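Local coordinates for mitochondrial antiviral signaling protein (MAVS) (PDB 4O9L) that belongs to the caspase recruitment domain family and probably relays antiviral innate immune signals by assembling into prion-like filaments, at residues K10-Q13 / Y14-H18; N54-T57 / L58-L61; E60-T63 / S64-R67. The protein carries 1 engineered substitution. All coordinates share one frame; numbering follows the deposited sequence.

Interaction 1. Residues K10-Q13 / Y14-H18; sequences KTFQ and YIRQH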
loop_
_atom_site.group_PDB
_atom_site.type_symbol
_atom_site.label_atom_id
_atom_site.label_comp_id
_atom_site.label_asym_id
_atom_site.label_seq_id
_atom_site.Cartn_x
_atom_site.Cartn_y
_atom_site.Cartn_z
ATOM N N LYS A 10 8.689 7.736 -6.938
ATOM C CA LYS A 10 9.735 6.724 -7.074
ATOM C C LYS A 10 9.337 5.442 -6.357
ATOM O O LYS A 10 9.543 4.330 -6.868
ATOM C CB LYS A 10 11.051 7.254 -6.496
ATOM C CG LYS A 10 12.147 6.210 -6.385
ATOM C CD LYS A 10 13.427 6.813 -5.818
ATOM C CE LYS A 10 13.939 7.964 -6.689
ATOM N NZ LYS A 10 14.831 8.867 -5.902
ATOM N N THR A 11 8.751 5.604 -5.177
ATOM C CA THR A 11 8.285 4.468 -4.392
ATOM C C THR A 11 7.120 3.759 -5.091
ATOM O O THR A 11 7.127 2.536 -5.225
ATOM C CB THR A 11 7.875 4.891 -2.968
ATOM O OG1 THR A 11 8.974 5.564 -2.343
ATOM C CG2 THR A 11 7.483 3.659 -2.113
ATOM N N PHE A 12 6.133 4.529 -5.550
ATOM C CA PHE A 12 5.014 3.936 -6.267
ATOM C C PHE A 12 5.494 3.158 -7.497
ATOM O O PHE A 12 5.018 2.053 -7.777
ATOM C CB PHE A 12 3.985 4.995 -6.667
ATOM C CG PHE A 12 2.787 4.420 -7.375
ATOM C CD1 PHE A 12 1.736 3.875 -6.650
ATOM C CD2 PHE A 12 2.726 4.403 -8.761
ATOM C CE1 PHE A 12 0.631 3.321 -7.300
ATOM C CE2 PHE A 12 1.631 3.848 -9.420
ATOM C CZ PHE A 12 0.583 3.316 -8.699
ATOM N N GLN A 13 6.449 3.727 -8.223
ATOM C CA GLN A 13 6.947 3.080 -9.429
ATOM C C GLN A 13 7.709 1.798 -9.102
ATOM O O GLN A 13 7.651 0.816 -9.847
ATOM C CB GLN A 13 7.814 4.048 -10.244
ATOM C CG GLN A 13 7.056 5.280 -10.766
ATOM C CD GLN A 13 5.794 4.927 -11.553
ATOM O OE1 GLN A 13 5.765 3.949 -12.307
ATOM N NE2 GLN A 13 4.746 5.735 -11.386
ATOM N N TYR A 14 8.412 1.805 -7.980
ATOM C CA TYR A 14 9.122 0.617 -7.535
ATOM C C TYR A 14 8.135 -0.511 -7.237
ATOM O O TYR A 14 8.328 -1.647 -7.692
ATOM C CB TYR A 14 9.974 0.925 -6.300
ATOM C CG TYR A 14 10.578 -0.308 -5.663
ATOM C CD1 TYR A 14 11.720 -0.903 -6.189
ATOM C CD2 TYR A 14 10.006 -0.874 -4.531
ATOM C CE1 TYR A 14 12.281 -2.042 -5.592
ATOM C CE2 TYR A 14 10.549 -2.010 -3.928
ATOM C CZ TYR A 14 11.683 -2.589 -4.460
ATOM O OH TYR A 14 12.215 -3.712 -3.851
ATOM N N ILE A 15 7.088 -0.201 -6.469
ATOM C CA ILE A 15 6.081 -1.199 -6.113
ATOM C C ILE A 15 5.459 -1.778 -7.391
ATOM O O ILE A 15 5.329 -2.997 -7.531
ATOM C CB ILE A 15 5.003 -0.610 -5.164
ATOM C CG1 ILE A 15 5.629 -0.258 -3.808
ATOM C CG2 ILE A 15 3.869 -1.597 -4.953
ATOM C CD1 ILE A 15 4.730 0.604 -2.881
ATOM N N ARG A 16 5.113 -0.893 -8.327
ATOM C CA ARG A 16 4.609 -1.270 -9.649
ATOM C C ARG A 16 5.522 -2.256 -10.373
ATOM O O ARG A 16 5.082 -3.322 -10.820
ATOM C CB ARG A 16 4.466 -0.015 -10.525
ATOM C CG ARG A 16 3.068 0.576 -10.581
ATOM C CD ARG A 16 2.350 0.185 -11.878
ATOM N NE ARG A 16 2.953 0.804 -13.063
ATOM C CZ ARG A 16 2.551 1.953 -13.605
ATOM N NH1 ARG A 16 3.164 2.429 -14.683
ATOM N NH2 ARG A 16 1.540 2.630 -13.072
ATOM N N GLN A 17 6.793 -1.893 -10.508
ATOM C CA GLN A 17 7.748 -2.728 -11.235
ATOM C C GLN A 17 8.025 -4.052 -10.523
ATOM O O GLN A 17 8.352 -5.053 -11.163
ATOM C CB GLN A 17 9.055 -1.968 -11.473
ATOM C CG GLN A 17 8.911 -0.757 -12.385
ATOM C CD GLN A 17 10.148 0.130 -12.389
ATOM O OE1 GLN A 17 11.218 -0.277 -11.925
ATOM N NE2 GLN A 17 10.005 1.355 -12.900
ATOM N N HIS A 18 7.890 -4.059 -9.202
ATOM C CA HIS A 18 8.189 -5.261 -8.414
ATOM C C HIS A 18 6.955 -5.832 -7.747
ATOM O O HIS A 18 7.050 -6.383 -6.648
ATOM C CB HIS A 18 9.234 -4.945 -7.338
ATOM C CG HIS A 18 10.571 -4.532 -7.891
ATOM N ND1 HIS A 18 10.780 -3.286 -8.463
ATOM C CD2 HIS A 18 11.731 -5.192 -7.969
ATOM C CE1 HIS A 18 12.034 -3.217 -8.862
ATOM N NE2 HIS A 18 12.648 -4.342 -8.582
#
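Arg-16 folds back over the preceding turn of its helix and touches both Phe-12 and Gln-13. Its CB lies against the carbonyl of the preceding turn, 3.4 Å from Gln-13 O. The next carbon, CG, bears on the aromatic ring, 3.8 Å from Phe-12 CE2. Both chi1 (-97°) and chi2 (-101°) lie off the staggered positions, and bends at chi2 and chi3 turn the guanidinium back towards Phe-12 and Gln-13. At the tip the two terminal nitrogens part company: NH2 comes to 3.9 Å from Phe-12 CE2, while NH1 lies 3.8 Å from Gln-13 OE1. The latter oxygen stands over one face of the guanidinium, offset toward its rim, with amide and guanidinium planes almost perpendicular (87°). This is therefore lateral packing of two polar side chains that point the same way, with no hydrogen bond between them: the separation is long, and the oxygen lies over the face, away from the N-H directions in the guanidinium plane.

Beneath the side chains, the i to i+4 ladder is regular, with Ile-15 N bonded to Thr-11 O and Arg-16 N to Phe-12 O. The ladder ends at His-18, the first residue to leave helical geometry. There Tyr-14 O receives two donors, the backbone N and ND1 of His-18, the latter at 3.0 Å. The imidazole is held in this position while Tyr-14 CE1 lies 3.4 Å above its face, over the centre of the His-18 ring.

Helix 6-17 packs against three other helices of the CARD bundle. Thr-11 and Ile-15 pack on Trp-71 of helix 71-81, Lys-10 and Tyr-14 lean on Ile-94 of helix 85-96, and Phe-12 meets helix 39-66, where Arg-66 makes a cation-pi contact with its ring.

Interaction 2. Residues N54-T57 / L58-L61; sequences NQDT and LLEL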
loop_
_atom_site.group_PDB
_atom_site.type_symbol
_atom_site.label_atom_id
_atom_site.label_comp_id
_atom_site.label_asym_id
_atom_site.label_seq_id
_atom_site.Cartn_x
_atom_site.Cartn_y
_atom_site.Cartn_z
ATOM N N ASN A 54 -7.867 -11.007 -3.658
ATOM C CA ASN A 54 -6.678 -10.328 -3.155
ATOM C C ASN A 54 -5.832 -9.655 -4.236
ATOM O O ASN A 54 -5.456 -8.484 -4.118
ATOM C CB ASN A 54 -5.806 -11.306 -2.356
ATOM C CG ASN A 54 -4.836 -10.593 -1.436
ATOM O OD1 ASN A 54 -5.245 -10.031 -0.410
ATOM N ND2 ASN A 54 -3.542 -10.604 -1.796
ATOM N N GLN A 55 -5.539 -10.402 -5.294
ATOM C CA GLN A 55 -4.585 -9.957 -6.298
ATOM C C GLN A 55 -5.036 -8.674 -7.012
ATOM O O GLN A 55 -4.277 -7.709 -7.084
ATOM C CB GLN A 55 -4.309 -11.096 -7.284
ATOM C CG GLN A 55 -3.419 -10.738 -8.456
ATOM C CD GLN A 55 -3.285 -11.887 -9.442
ATOM O OE1 GLN A 55 -4.173 -12.120 -10.269
ATOM N NE2 GLN A 55 -2.178 -12.618 -9.354
ATOM N N ASP A 56 -6.270 -8.643 -7.514
ATOM C CA ASP A 56 -6.765 -7.439 -8.180
ATOM C C ASP A 56 -6.990 -6.283 -7.207
ATOM O O ASP A 56 -6.752 -5.122 -7.557
ATOM C CB ASP A 56 -8.038 -7.725 -8.986
ATOM C CG ASP A 56 -7.760 -8.515 -10.257
ATOM O OD1 ASP A 56 -6.676 -8.332 -10.849
ATOM O OD2 ASP A 56 -8.628 -9.314 -10.669
ATOM N N THR A 57 -7.431 -6.600 -5.991
ATOM C CA THR A 57 -7.682 -5.573 -4.973
ATOM C C THR A 57 -6.375 -4.951 -4.478
ATOM O O THR A 57 -6.321 -3.773 -4.116
ATOM C CB THR A 57 -8.502 -6.145 -3.799
ATOM O OG1 THR A 57 -9.671 -6.778 -4.333
ATOM C CG2 THR A 57 -8.935 -5.042 -2.840
ATOM N N LEU A 58 -5.311 -5.740 -4.493
ATOM C CA LEU A 58 -4.008 -5.222 -4.129
ATOM C C LEU A 58 -3.566 -4.144 -5.129
ATOM O O LEU A 58 -2.996 -3.120 -4.737
ATOM C CB LEU A 58 -2.996 -6.365 -4.047
ATOM C CG LEU A 58 -1.639 -6.014 -3.451
ATOM C CD1 LEU A 58 -1.800 -5.493 -2.029
ATOM C CD2 LEU A 58 -0.725 -7.241 -3.487
ATOM N N LEU A 59 -3.836 -4.362 -6.417
ATOM C CA LEU A 59 -3.528 -3.350 -7.424
ATOM C C LEU A 59 -4.302 -2.071 -7.103
ATOM O O LEU A 59 -3.750 -0.959 -7.105
ATOM C CB LEU A 59 -3.881 -3.852 -8.823
ATOM C CG LEU A 59 -2.975 -4.950 -9.397
ATOM C CD1 LEU A 59 -3.564 -5.542 -10.664
ATOM C CD2 LEU A 59 -1.576 -4.415 -9.678
ATOM N N GLU A 60 -5.587 -2.237 -6.802
ATOM C CA GLU A 60 -6.440 -1.101 -6.491
ATOM C C GLU A 60 -6.000 -0.419 -5.193
ATOM O O GLU A 60 -6.085 0.805 -5.055
ATOM C CB GLU A 60 -7.908 -1.546 -6.445
ATOM C CG GLU A 60 -8.901 -0.458 -6.051
ATOM C CD GLU A 60 -8.845 0.764 -6.950
ATOM O OE1 GLU A 60 -8.452 0.647 -8.138
ATOM O OE2 GLU A 60 -9.204 1.859 -6.457
ATOM N N LEU A 61 -5.507 -1.213 -4.251
ATOM C CA LEU A 61 -5.031 -0.676 -2.979
ATOM C C LEU A 61 -3.882 0.324 -3.176
ATOM O O LEU A 61 -3.870 1.403 -2.577
ATOM C CB LEU A 61 -4.593 -1.811 -2.045
ATOM C CG LEU A 61 -3.996 -1.375 -0.697
ATOM C CD1 LEU A 61 -4.988 -0.506 0.074
ATOM C CD2 LEU A 61 -3.577 -2.577 0.152
#
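Asp-56 and Leu-59 meet one turn apart on the outer side of helix 39-66, their side chains running at a slant to one another. The carboxylate oxygen OD1 of Asp-56 approaches the methyl CD1 of Leu-59 at 4.2 Å, a loose van der Waals contact rather than a polar one. Leu-59 CG is turned beside its own backbone N (chi1 -71°), which brings it over the carbonyl of the previous turn, 3.8 Å from Gln-55 O.

Leu-58 and Leu-61 are oriented otherwise. In each, CG stands opposite the backbone N (chi1 -170° in Leu-58, 177° in Leu-61), and the branched ends leave the helix on its buried side. What they offer to the preceding turn is CB: that of Leu-58 lies 3.2 Å from Asn-54 O, and that of Leu-61 is 3.3 Å from Thr-57 O. Apart from the backbone bonds, the side chains mostly set carbon against carbonyl oxygen.

The same carbonyls carry the helical bonds, and their lengths are uneven. Leu-61 N to Thr-57 O is short, at 2.7 Å, whereas Leu-59 N to Gln-55 O stretches to 3.4 Å and is weak. The helix is kinked at Asn-54 and Gln-55, whose N atoms have no bond to the turn before. Thr-57 OG1 bonds back to Gly-53 O, and the Asn-54 amide spans to the backbone of Ile-25 and Val-27.

Past the kink the helix doubles back on its own earlier part, so that its two arms pack together within the CARD helical bundle: Thr-57 touches Thr-48 and Leu-61 touches Leu-45, while Val-27 and Ile-30 of helix 27-30 pack against Thr-57, Leu-58 and Leu-61.

Interaction 3. Residues E60-T63 / S64-R67; sequences ELFT and SLRR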
loop_
_atom_site.group_PDB
_atom_site.type_symbol
_atom_site.label_atom_id
_atom_site.label_comp_id
_atom_site.label_asym_id
_atom_site.label_seq_id
_atom_site.Cartn_x
_atom_site.Cartn_y
_atom_site.Cartn_z
ATOM N N GLU A 60 -5.587 -2.237 -6.802
ATOM C CA GLU A 60 -6.440 -1.101 -6.491
ATOM C C GLU A 60 -6.000 -0.419 -5.193
ATOM O O GLU A 60 -6.085 0.805 -5.055
ATOM C CB GLU A 60 -7.908 -1.546 -6.445
ATOM C CG GLU A 60 -8.901 -0.458 -6.051
ATOM C CD GLU A 60 -8.845 0.764 -6.950
ATOM O OE1 GLU A 60 -8.452 0.647 -8.138
ATOM O OE2 GLU A 60 -9.204 1.859 -6.457
ATOM N N LEU A 61 -5.507 -1.213 -4.251
ATOM C CA LEU A 61 -5.031 -0.676 -2.979
ATOM C C LEU A 61 -3.882 0.324 -3.176
ATOM O O LEU A 61 -3.870 1.403 -2.577
ATOM C CB LEU A 61 -4.593 -1.811 -2.045
ATOM C CG LEU A 61 -3.996 -1.375 -0.697
ATOM C CD1 LEU A 61 -4.988 -0.506 0.074
ATOM C CD2 LEU A 61 -3.577 -2.577 0.152
ATOM N N PHE A 62 -2.924 -0.027 -4.029
ATOM C CA PHE A 62 -1.765 0.844 -4.235
ATOM C C PHE A 62 -2.149 2.149 -4.918
ATOM O O PHE A 62 -1.691 3.227 -4.515
ATOM C CB PHE A 62 -0.639 0.106 -4.977
ATOM C CG PHE A 62 0.051 -0.952 -4.135
ATOM C CD1 PHE A 62 0.537 -0.641 -2.862
ATOM C CD2 PHE A 62 0.203 -2.252 -4.608
ATOM C CE1 PHE A 62 1.177 -1.608 -2.077
ATOM C CE2 PHE A 62 0.841 -3.233 -3.831
ATOM C CZ PHE A 62 1.322 -2.908 -2.563
ATOM N N THR A 63 -3.009 2.081 -5.932
ATOM C CA THR A 63 -3.455 3.321 -6.575
ATOM C C THR A 63 -4.350 4.132 -5.631
ATOM O O THR A 63 -4.365 5.367 -5.681
ATOM C CB THR A 63 -4.088 3.092 -7.984
ATOM O OG1 THR A 63 -5.269 2.306 -7.868
ATOM C CG2 THR A 63 -3.120 2.356 -8.881
ATOM N N SER A 64 -5.075 3.447 -4.751
ATOM C CA SER A 64 -5.857 4.149 -3.734
ATOM C C SER A 64 -4.951 4.844 -2.718
ATOM O O SER A 64 -5.204 5.986 -2.324
ATOM C CB SER A 64 -6.820 3.197 -3.015
ATOM O OG SER A 64 -7.831 2.759 -3.906
ATOM N N LEU A 65 -3.901 4.148 -2.291
ATOM C CA LEU A 65 -2.949 4.713 -1.334
ATOM C C LEU A 65 -2.305 5.975 -1.905
ATOM O O LEU A 65 -2.199 6.999 -1.237
ATOM C CB LEU A 65 -1.880 3.673 -0.968
ATOM C CG LEU A 65 -2.288 2.583 0.038
ATOM C CD1 LEU A 65 -1.223 1.493 0.102
ATOM C CD2 LEU A 65 -2.513 3.181 1.430
ATOM N N ARG A 66 -1.927 5.899 -3.174
ATOM C CA ARG A 66 -1.196 6.966 -3.850
ATOM C C ARG A 66 -1.942 8.318 -3.865
ATOM O O ARG A 66 -1.317 9.383 -3.941
ATOM C CB ARG A 66 -0.859 6.501 -5.277
ATOM C CG ARG A 66 -0.044 7.475 -6.094
ATOM C CD ARG A 66 -0.056 7.091 -7.558
ATOM N NE ARG A 66 1.104 7.641 -8.250
ATOM C CZ ARG A 66 1.364 7.454 -9.537
ATOM N NH1 ARG A 66 2.449 7.993 -10.081
ATOM N NH2 ARG A 66 0.535 6.728 -10.278
ATOM N N ARG A 67 -3.271 8.272 -3.771
ATOM C CA ARG A 67 -4.094 9.481 -3.700
ATOM C C ARG A 67 -4.112 10.126 -2.304
ATOM O O ARG A 67 -4.643 11.225 -2.130
ATOM C CB ARG A 67 -5.543 9.161 -4.097
ATOM C CG ARG A 67 -5.753 8.766 -5.555
ATOM C CD ARG A 67 -7.255 8.628 -5.911
ATOM N NE ARG A 67 -7.720 7.244 -5.810
ATOM C CZ ARG A 67 -7.601 6.347 -6.785
ATOM N NH1 ARG A 67 -8.049 5.103 -6.612
ATOM N NH2 ARG A 67 -7.036 6.700 -7.935
#
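Ser-64 binds Glu-60 across the last turns of helix 39-66, within the all-helical death-fold bundle of the CARD. Glu-60 O accepts two donors, Ser-64 N at 2.8 Å and Ser-64 OG at 2.9 Å, which reach it from opposite faces of the carbonyl plane. The hydroxyl stands above that plane, 40° out of it, whereas the amide is tilted less. With OG turned beside the backbone N (chi1 -68°), the hydroxyl reaches the carbonyl one turn back, and as an acceptor it is bonded by Arg-44 NH2.

Arg-44 also pairs, through NH1, with Glu-60 OE2, the main partner of that carboxylate. A second cation comes from Arg-67, whose NH1 makes a long, weaker salt bridge of 3.4 Å to Glu-60 OE2. That oxygen lies at the edge of the guanidinium, near its plane, as expected for such a pair, but the distance leaves it weak; the two positive partners would probably stabilise the ionised carboxylate.

On the inner side, Leu-65 CD1 fits beside Leu-61 CG and, 4.1 Å away, Phe-62 CD1. Leu-65 N bonds to Leu-61 O at 2.8 Å, and Arg-66 N to Phe-62 O. Arg-67, bent at chi3, curls over the backbone so that Thr-63 O lies 3.6 Å above the centre of its guanidinium face.

How the interactions relate
From the N terminus, interaction 1 comes first, on helix 6-17, then interactions 2 and 3 in succession on helix 39-66. Each joins adjoining segments of one helix, so none encloses a loop and none crosses or contains another. Interactions 2 and 3 overlap at Glu-60 and Leu-61, forming a continuous run from the kink near Asn-54 to Arg-67. Interactions 1 and 2 do not touch, their nearest atoms being about 6 Å apart. Interaction 1 does meet interaction 3: Ile-15 CG2 packs 3.6 Å from Phe-62 CE2, and Gln-13 lies beside Arg-66, so these pairs tie helix 6-17 to the later part of helix 39-66.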